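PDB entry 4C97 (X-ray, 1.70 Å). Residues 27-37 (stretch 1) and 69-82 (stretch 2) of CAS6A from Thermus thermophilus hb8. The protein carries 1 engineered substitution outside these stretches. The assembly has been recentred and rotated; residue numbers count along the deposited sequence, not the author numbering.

Stretch 1 27-37: GFFYGLLREVA
Stretch 2 (69-82) GLYARLAPRLYALE

Two helices of one chain pack here. Residues 27-36 are helical, and the second stretch is helical from residue 69 onward, past Pro76; both helices begin earlier in the chain. Their axes approach to 10.5 Å, and their N-to-C directions differ by 119°, so the crossing is steep. The contact buries 567 Å², both sides summed. The backbones come nearest at Val36 and Arg73, whose CA atoms lie 6.5 Å apart. The CA atoms of Ala37 and Leu70 are 7.1 Å apart.

Val36, Leu32 and Leu74 have the most surface covered. Val36 points toward the second helix, with chi1 t. Its CG1 lies 3.5 Å from CB of Arg73, so it packs on the base of that side chain. Arg73 is m, t, t with chi4 at 64°. Its NH1 donates a hydrogen bond to the backbone O of Gly69, 3.1 Å away, one turn earlier. The guanidinium is thus held along its own helix, with the O of Val36 near its plane at the edge.

Leu32 also points toward the other helix, with chi1 m and chi2 t. Its CD1 meets CD2 of Leu78 at 3.7 Å, and its CB lies 3.9 Å from CD2 of Leu74. Its CD2 sits over one face of the Arg77 guanidinium, 3.7 Å from CZ. At the edge of the same group, NE of Arg77 is 3.4 Å from OE1 of Glu35. This is a salt bridge with a weak hydrogen bond at 158°. Arg77 is t, p, t with chi4 at 71°. Glu35 is t, t with chi3 at 51°.

Leu74 leaves its backbone sideways, but its end comes nearer, with chi1 m and chi2 t. Its CD1 lies 3.7 Å from CE1 of Phe29, obliquely to the ring, and 3.9 Å from CD1 of Leu33. Phe29 has chi1 t and chi2 75°. Leu33 has an off-well chi1 of -143° and chi2 p. Leu33 CD1 also meets CD1 of Leu70 at 3.8 Å. That Leu70 CD1 is 3.8 Å from CB of Ala37 as well. Leu70 is t, p.

Phe28, with chi1 t and chi2 76°, extends the apolar contact. Its CZ lies 3.4 Å from CD1 of Leu81, which is at the ring edge. Leu81 is m, t and lies within a type I turn from Tyr79 to Glu82. The second helix is kinked where Pro76, lacking an N-H, makes no bond to the turn before. Hydrogen bonding resumes from Leu78 N to Leu74 O at 2.7 Å.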

# COMPACT_ATOMS: atom_id res chain seq x y z
N GLY A 27 -2.21 -15.97 -4.62
CA GLY A 27 -3.00 -17.07 -5.17
C GLY A 27 -4.30 -17.26 -4.43
O GLY A 27 -5.38 -17.51 -5.03
N PHE A 28 -4.22 -17.14 -3.11
CA PHE A 28 -5.42 -17.19 -2.28
C PHE A 28 -6.41 -16.07 -2.64
O PHE A 28 -7.63 -16.31 -2.89
CB PHE A 28 -4.99 -17.08 -0.83
CG PHE A 28 -6.11 -16.87 0.12
CD1 PHE A 28 -6.94 -17.92 0.47
CD2 PHE A 28 -6.34 -15.63 0.67
CE1 PHE A 28 -7.97 -17.73 1.35
CE2 PHE A 28 -7.38 -15.44 1.55
CZ PHE A 28 -8.18 -16.49 1.89
N PHE A 29 -5.87 -14.86 -2.69
CA PHE A 29 -6.69 -13.71 -3.05
C PHE A 29 -7.32 -13.88 -4.44
O PHE A 29 -8.53 -13.65 -4.61
CB PHE A 29 -5.87 -12.41 -2.97
CG PHE A 29 -6.63 -11.21 -3.41
CD1 PHE A 29 -7.60 -10.67 -2.59
CD2 PHE A 29 -6.39 -10.63 -4.64
CE1 PHE A 29 -8.31 -9.57 -2.98
CE2 PHE A 29 -7.11 -9.52 -5.04
CZ PHE A 29 -8.07 -8.99 -4.21
N TYR A 30 -6.55 -14.32 -5.42
CA TYR A 30 -7.08 -14.53 -6.76
C TYR A 30 -8.13 -15.64 -6.76
O TYR A 30 -9.09 -15.58 -7.50
CB TYR A 30 -5.96 -14.81 -7.76
CG TYR A 30 -5.17 -13.58 -8.22
CD1 TYR A 30 -5.39 -12.33 -7.67
CD2 TYR A 30 -4.21 -13.68 -9.21
CE1 TYR A 30 -4.67 -11.22 -8.09
CE2 TYR A 30 -3.48 -12.57 -9.63
CZ TYR A 30 -3.72 -11.35 -9.08
OH TYR A 30 -2.99 -10.26 -9.52
N GLY A 31 -7.94 -16.64 -5.92
CA GLY A 31 -8.97 -17.66 -5.74
C GLY A 31 -10.29 -17.07 -5.27
O GLY A 31 -11.36 -17.42 -5.79
N LEU A 32 -10.24 -16.20 -4.27
CA LEU A 32 -11.46 -15.46 -3.90
C LEU A 32 -12.01 -14.56 -5.03
O LEU A 32 -13.22 -14.48 -5.25
CB LEU A 32 -11.20 -14.59 -2.67
CG LEU A 32 -10.84 -15.35 -1.40
CD1 LEU A 32 -10.55 -14.37 -0.30
CD2 LEU A 32 -11.96 -16.29 -0.99
N LEU A 33 -11.10 -13.90 -5.73
CA LEU A 33 -11.47 -13.03 -6.85
C LEU A 33 -12.19 -13.76 -8.00
O LEU A 33 -13.28 -13.36 -8.40
CB LEU A 33 -10.21 -12.38 -7.41
CG LEU A 33 -10.34 -10.95 -7.87
CD1 LEU A 33 -10.68 -10.05 -6.69
CD2 LEU A 33 -9.05 -10.52 -8.53
N ARG A 34 -11.56 -14.82 -8.52
CA ARG A 34 -12.07 -15.59 -9.66
C ARG A 34 -13.52 -15.98 -9.37
O ARG A 34 -14.35 -16.10 -10.27
CB ARG A 34 -11.22 -16.87 -9.88
CG ARG A 34 -9.74 -16.67 -10.29
CD ARG A 34 -8.93 -17.99 -10.17
NE ARG A 34 -7.59 -17.84 -9.58
CZ ARG A 34 -7.03 -18.69 -8.71
NH1 ARG A 34 -7.67 -19.78 -8.31
NH2 ARG A 34 -5.81 -18.44 -8.23
N GLU A 35 -13.80 -16.17 -8.09
CA GLU A 35 -15.11 -16.57 -7.64
C GLU A 35 -16.06 -15.38 -7.54
O GLU A 35 -17.05 -15.31 -8.27
CB GLU A 35 -14.98 -17.22 -6.27
CG GLU A 35 -16.29 -17.46 -5.55
CD GLU A 35 -16.10 -18.24 -4.26
OE1 GLU A 35 -15.24 -17.85 -3.45
OE2 GLU A 35 -16.80 -19.25 -4.08
N VAL A 36 -15.76 -14.44 -6.64
CA VAL A 36 -16.72 -13.39 -6.32
C VAL A 36 -16.66 -12.18 -7.28
O VAL A 36 -17.67 -11.51 -7.49
CB VAL A 36 -16.59 -12.92 -4.85
CG1 VAL A 36 -17.68 -11.93 -4.52
CG2 VAL A 36 -16.69 -14.10 -3.90
N ALA A 37 -15.50 -11.92 -7.86
CA ALA A 37 -15.32 -10.77 -8.75
C ALA A 37 -14.48 -11.14 -9.98
O ALA A 37 -14.97 -11.80 -10.91
CB ALA A 37 -14.69 -9.61 -7.99
N GLY A 69 -17.12 -1.55 -4.92
CA GLY A 69 -17.74 -2.80 -5.36
C GLY A 69 -16.95 -4.00 -4.89
O GLY A 69 -17.52 -5.01 -4.41
N LEU A 70 -15.63 -3.89 -5.00
CA LEU A 70 -14.75 -4.97 -4.63
C LEU A 70 -14.81 -5.17 -3.12
O LEU A 70 -14.87 -6.29 -2.65
CB LEU A 70 -13.33 -4.69 -5.11
CG LEU A 70 -12.34 -5.85 -5.07
CD1 LEU A 70 -12.89 -7.05 -5.84
CD2 LEU A 70 -11.00 -5.43 -5.62
N TYR A 71 -14.79 -4.07 -2.38
CA TYR A 71 -14.99 -4.08 -0.94
C TYR A 71 -16.29 -4.82 -0.56
O TYR A 71 -16.30 -5.74 0.26
CB TYR A 71 -15.06 -2.64 -0.44
CG TYR A 71 -15.37 -2.51 1.04
CD1 TYR A 71 -14.45 -2.91 1.99
CD2 TYR A 71 -16.58 -2.01 1.48
CE1 TYR A 71 -14.73 -2.80 3.33
CE2 TYR A 71 -16.86 -1.90 2.83
CZ TYR A 71 -15.90 -2.29 3.75
OH TYR A 71 -16.14 -2.21 5.11
N ALA A 72 -17.38 -4.40 -1.20
CA ALA A 72 -18.72 -4.92 -0.93
C ALA A 72 -18.74 -6.41 -1.17
O ALA A 72 -19.34 -7.17 -0.41
CB ALA A 72 -19.74 -4.24 -1.81
N ARG A 73 -18.11 -6.84 -2.25
CA ARG A 73 -18.09 -8.26 -2.55
C ARG A 73 -17.12 -9.09 -1.72
O ARG A 73 -17.45 -10.22 -1.34
CB ARG A 73 -17.81 -8.47 -4.01
CG ARG A 73 -18.94 -8.06 -4.88
CD ARG A 73 -18.52 -8.07 -6.33
NE ARG A 73 -19.61 -7.68 -7.21
CZ ARG A 73 -20.20 -6.48 -7.21
NH1 ARG A 73 -19.81 -5.53 -6.37
NH2 ARG A 73 -21.19 -6.25 -8.06
N LEU A 74 -15.94 -8.55 -1.43
CA LEU A 74 -14.90 -9.34 -0.80
C LEU A 74 -14.93 -9.32 0.72
O LEU A 74 -14.63 -10.34 1.35
CB LEU A 74 -13.52 -8.92 -1.29
CG LEU A 74 -13.08 -9.64 -2.55
CD1 LEU A 74 -11.98 -8.87 -3.22
CD2 LEU A 74 -12.62 -11.03 -2.22
N ALA A 75 -15.28 -8.18 1.32
CA ALA A 75 -15.22 -8.07 2.78
C ALA A 75 -16.01 -9.18 3.46
O ALA A 75 -15.47 -9.88 4.32
CB ALA A 75 -15.66 -6.67 3.26
N PRO A 76 -17.29 -9.39 3.06
CA PRO A 76 -18.06 -10.46 3.71
C PRO A 76 -17.40 -11.82 3.54
O PRO A 76 -17.44 -12.66 4.44
CB PRO A 76 -19.41 -10.43 2.97
CG PRO A 76 -19.47 -9.11 2.32
CD PRO A 76 -18.06 -8.74 1.99
N ARG A 77 -16.80 -12.04 2.38
CA ARG A 77 -16.14 -13.31 2.12
C ARG A 77 -14.88 -13.43 2.99
O ARG A 77 -14.58 -14.49 3.51
CB ARG A 77 -15.81 -13.43 0.63
CG ARG A 77 -15.17 -14.74 0.22
CD ARG A 77 -16.18 -15.86 0.08
NE ARG A 77 -15.51 -17.15 -0.11
CZ ARG A 77 -14.84 -17.79 0.84
NH1 ARG A 77 -14.74 -17.27 2.06
NH2 ARG A 77 -14.26 -18.95 0.57
N LEU A 78 -14.16 -12.32 3.17
CA LEU A 78 -13.01 -12.33 4.07
C LEU A 78 -13.45 -12.58 5.50
O LEU A 78 -12.86 -13.40 6.19
CB LEU A 78 -12.19 -11.05 3.95
CG LEU A 78 -11.46 -10.85 2.62
CD1 LEU A 78 -10.88 -9.45 2.54
CD2 LEU A 78 -10.37 -11.89 2.42
N TYR A 79 -14.52 -11.92 5.95
CA TYR A 79 -14.99 -12.16 7.31
C TYR A 79 -15.37 -13.61 7.56
O TYR A 79 -15.19 -14.11 8.67
CB TYR A 79 -16.14 -11.21 7.66
CG TYR A 79 -15.62 -9.86 8.07
CD1 TYR A 79 -15.07 -9.67 9.33
CD2 TYR A 79 -15.63 -8.79 7.19
CE1 TYR A 79 -14.58 -8.44 9.71
CE2 TYR A 79 -15.13 -7.56 7.56
CZ TYR A 79 -14.61 -7.39 8.82
OH TYR A 79 -14.12 -6.16 9.19
N ALA A 80 -15.89 -14.30 6.55
CA ALA A 80 -16.29 -15.69 6.71
C ALA A 80 -15.09 -16.62 6.90
O ALA A 80 -15.27 -17.80 7.21
CB ALA A 80 -17.11 -16.14 5.52
N LEU A 81 -13.88 -16.09 6.73
CA LEU A 81 -12.67 -16.90 6.89
C LEU A 81 -12.32 -17.14 8.36
O LEU A 81 -11.53 -18.03 8.67
CB LEU A 81 -11.47 -16.26 6.18
CG LEU A 81 -11.60 -16.14 4.67
CD1 LEU A 81 -10.45 -15.32 4.12
CD2 LEU A 81 -11.66 -17.52 4.01
N GLU A 82 -12.89 -16.33 9.25
CA GLU A 82 -12.67 -16.50 10.69
C GLU A 82 -12.95 -17.93 11.14
O GLU A 82 -14.03 -18.47 10.90
CB GLU A 82 -13.52 -15.52 11.50
CG GLU A 82 -13.11 -14.07 11.30
CD GLU A 82 -13.58 -13.17 12.44
OE1 GLU A 82 -14.66 -13.44 13.01
OE2 GLU A 82 -12.86 -12.20 12.77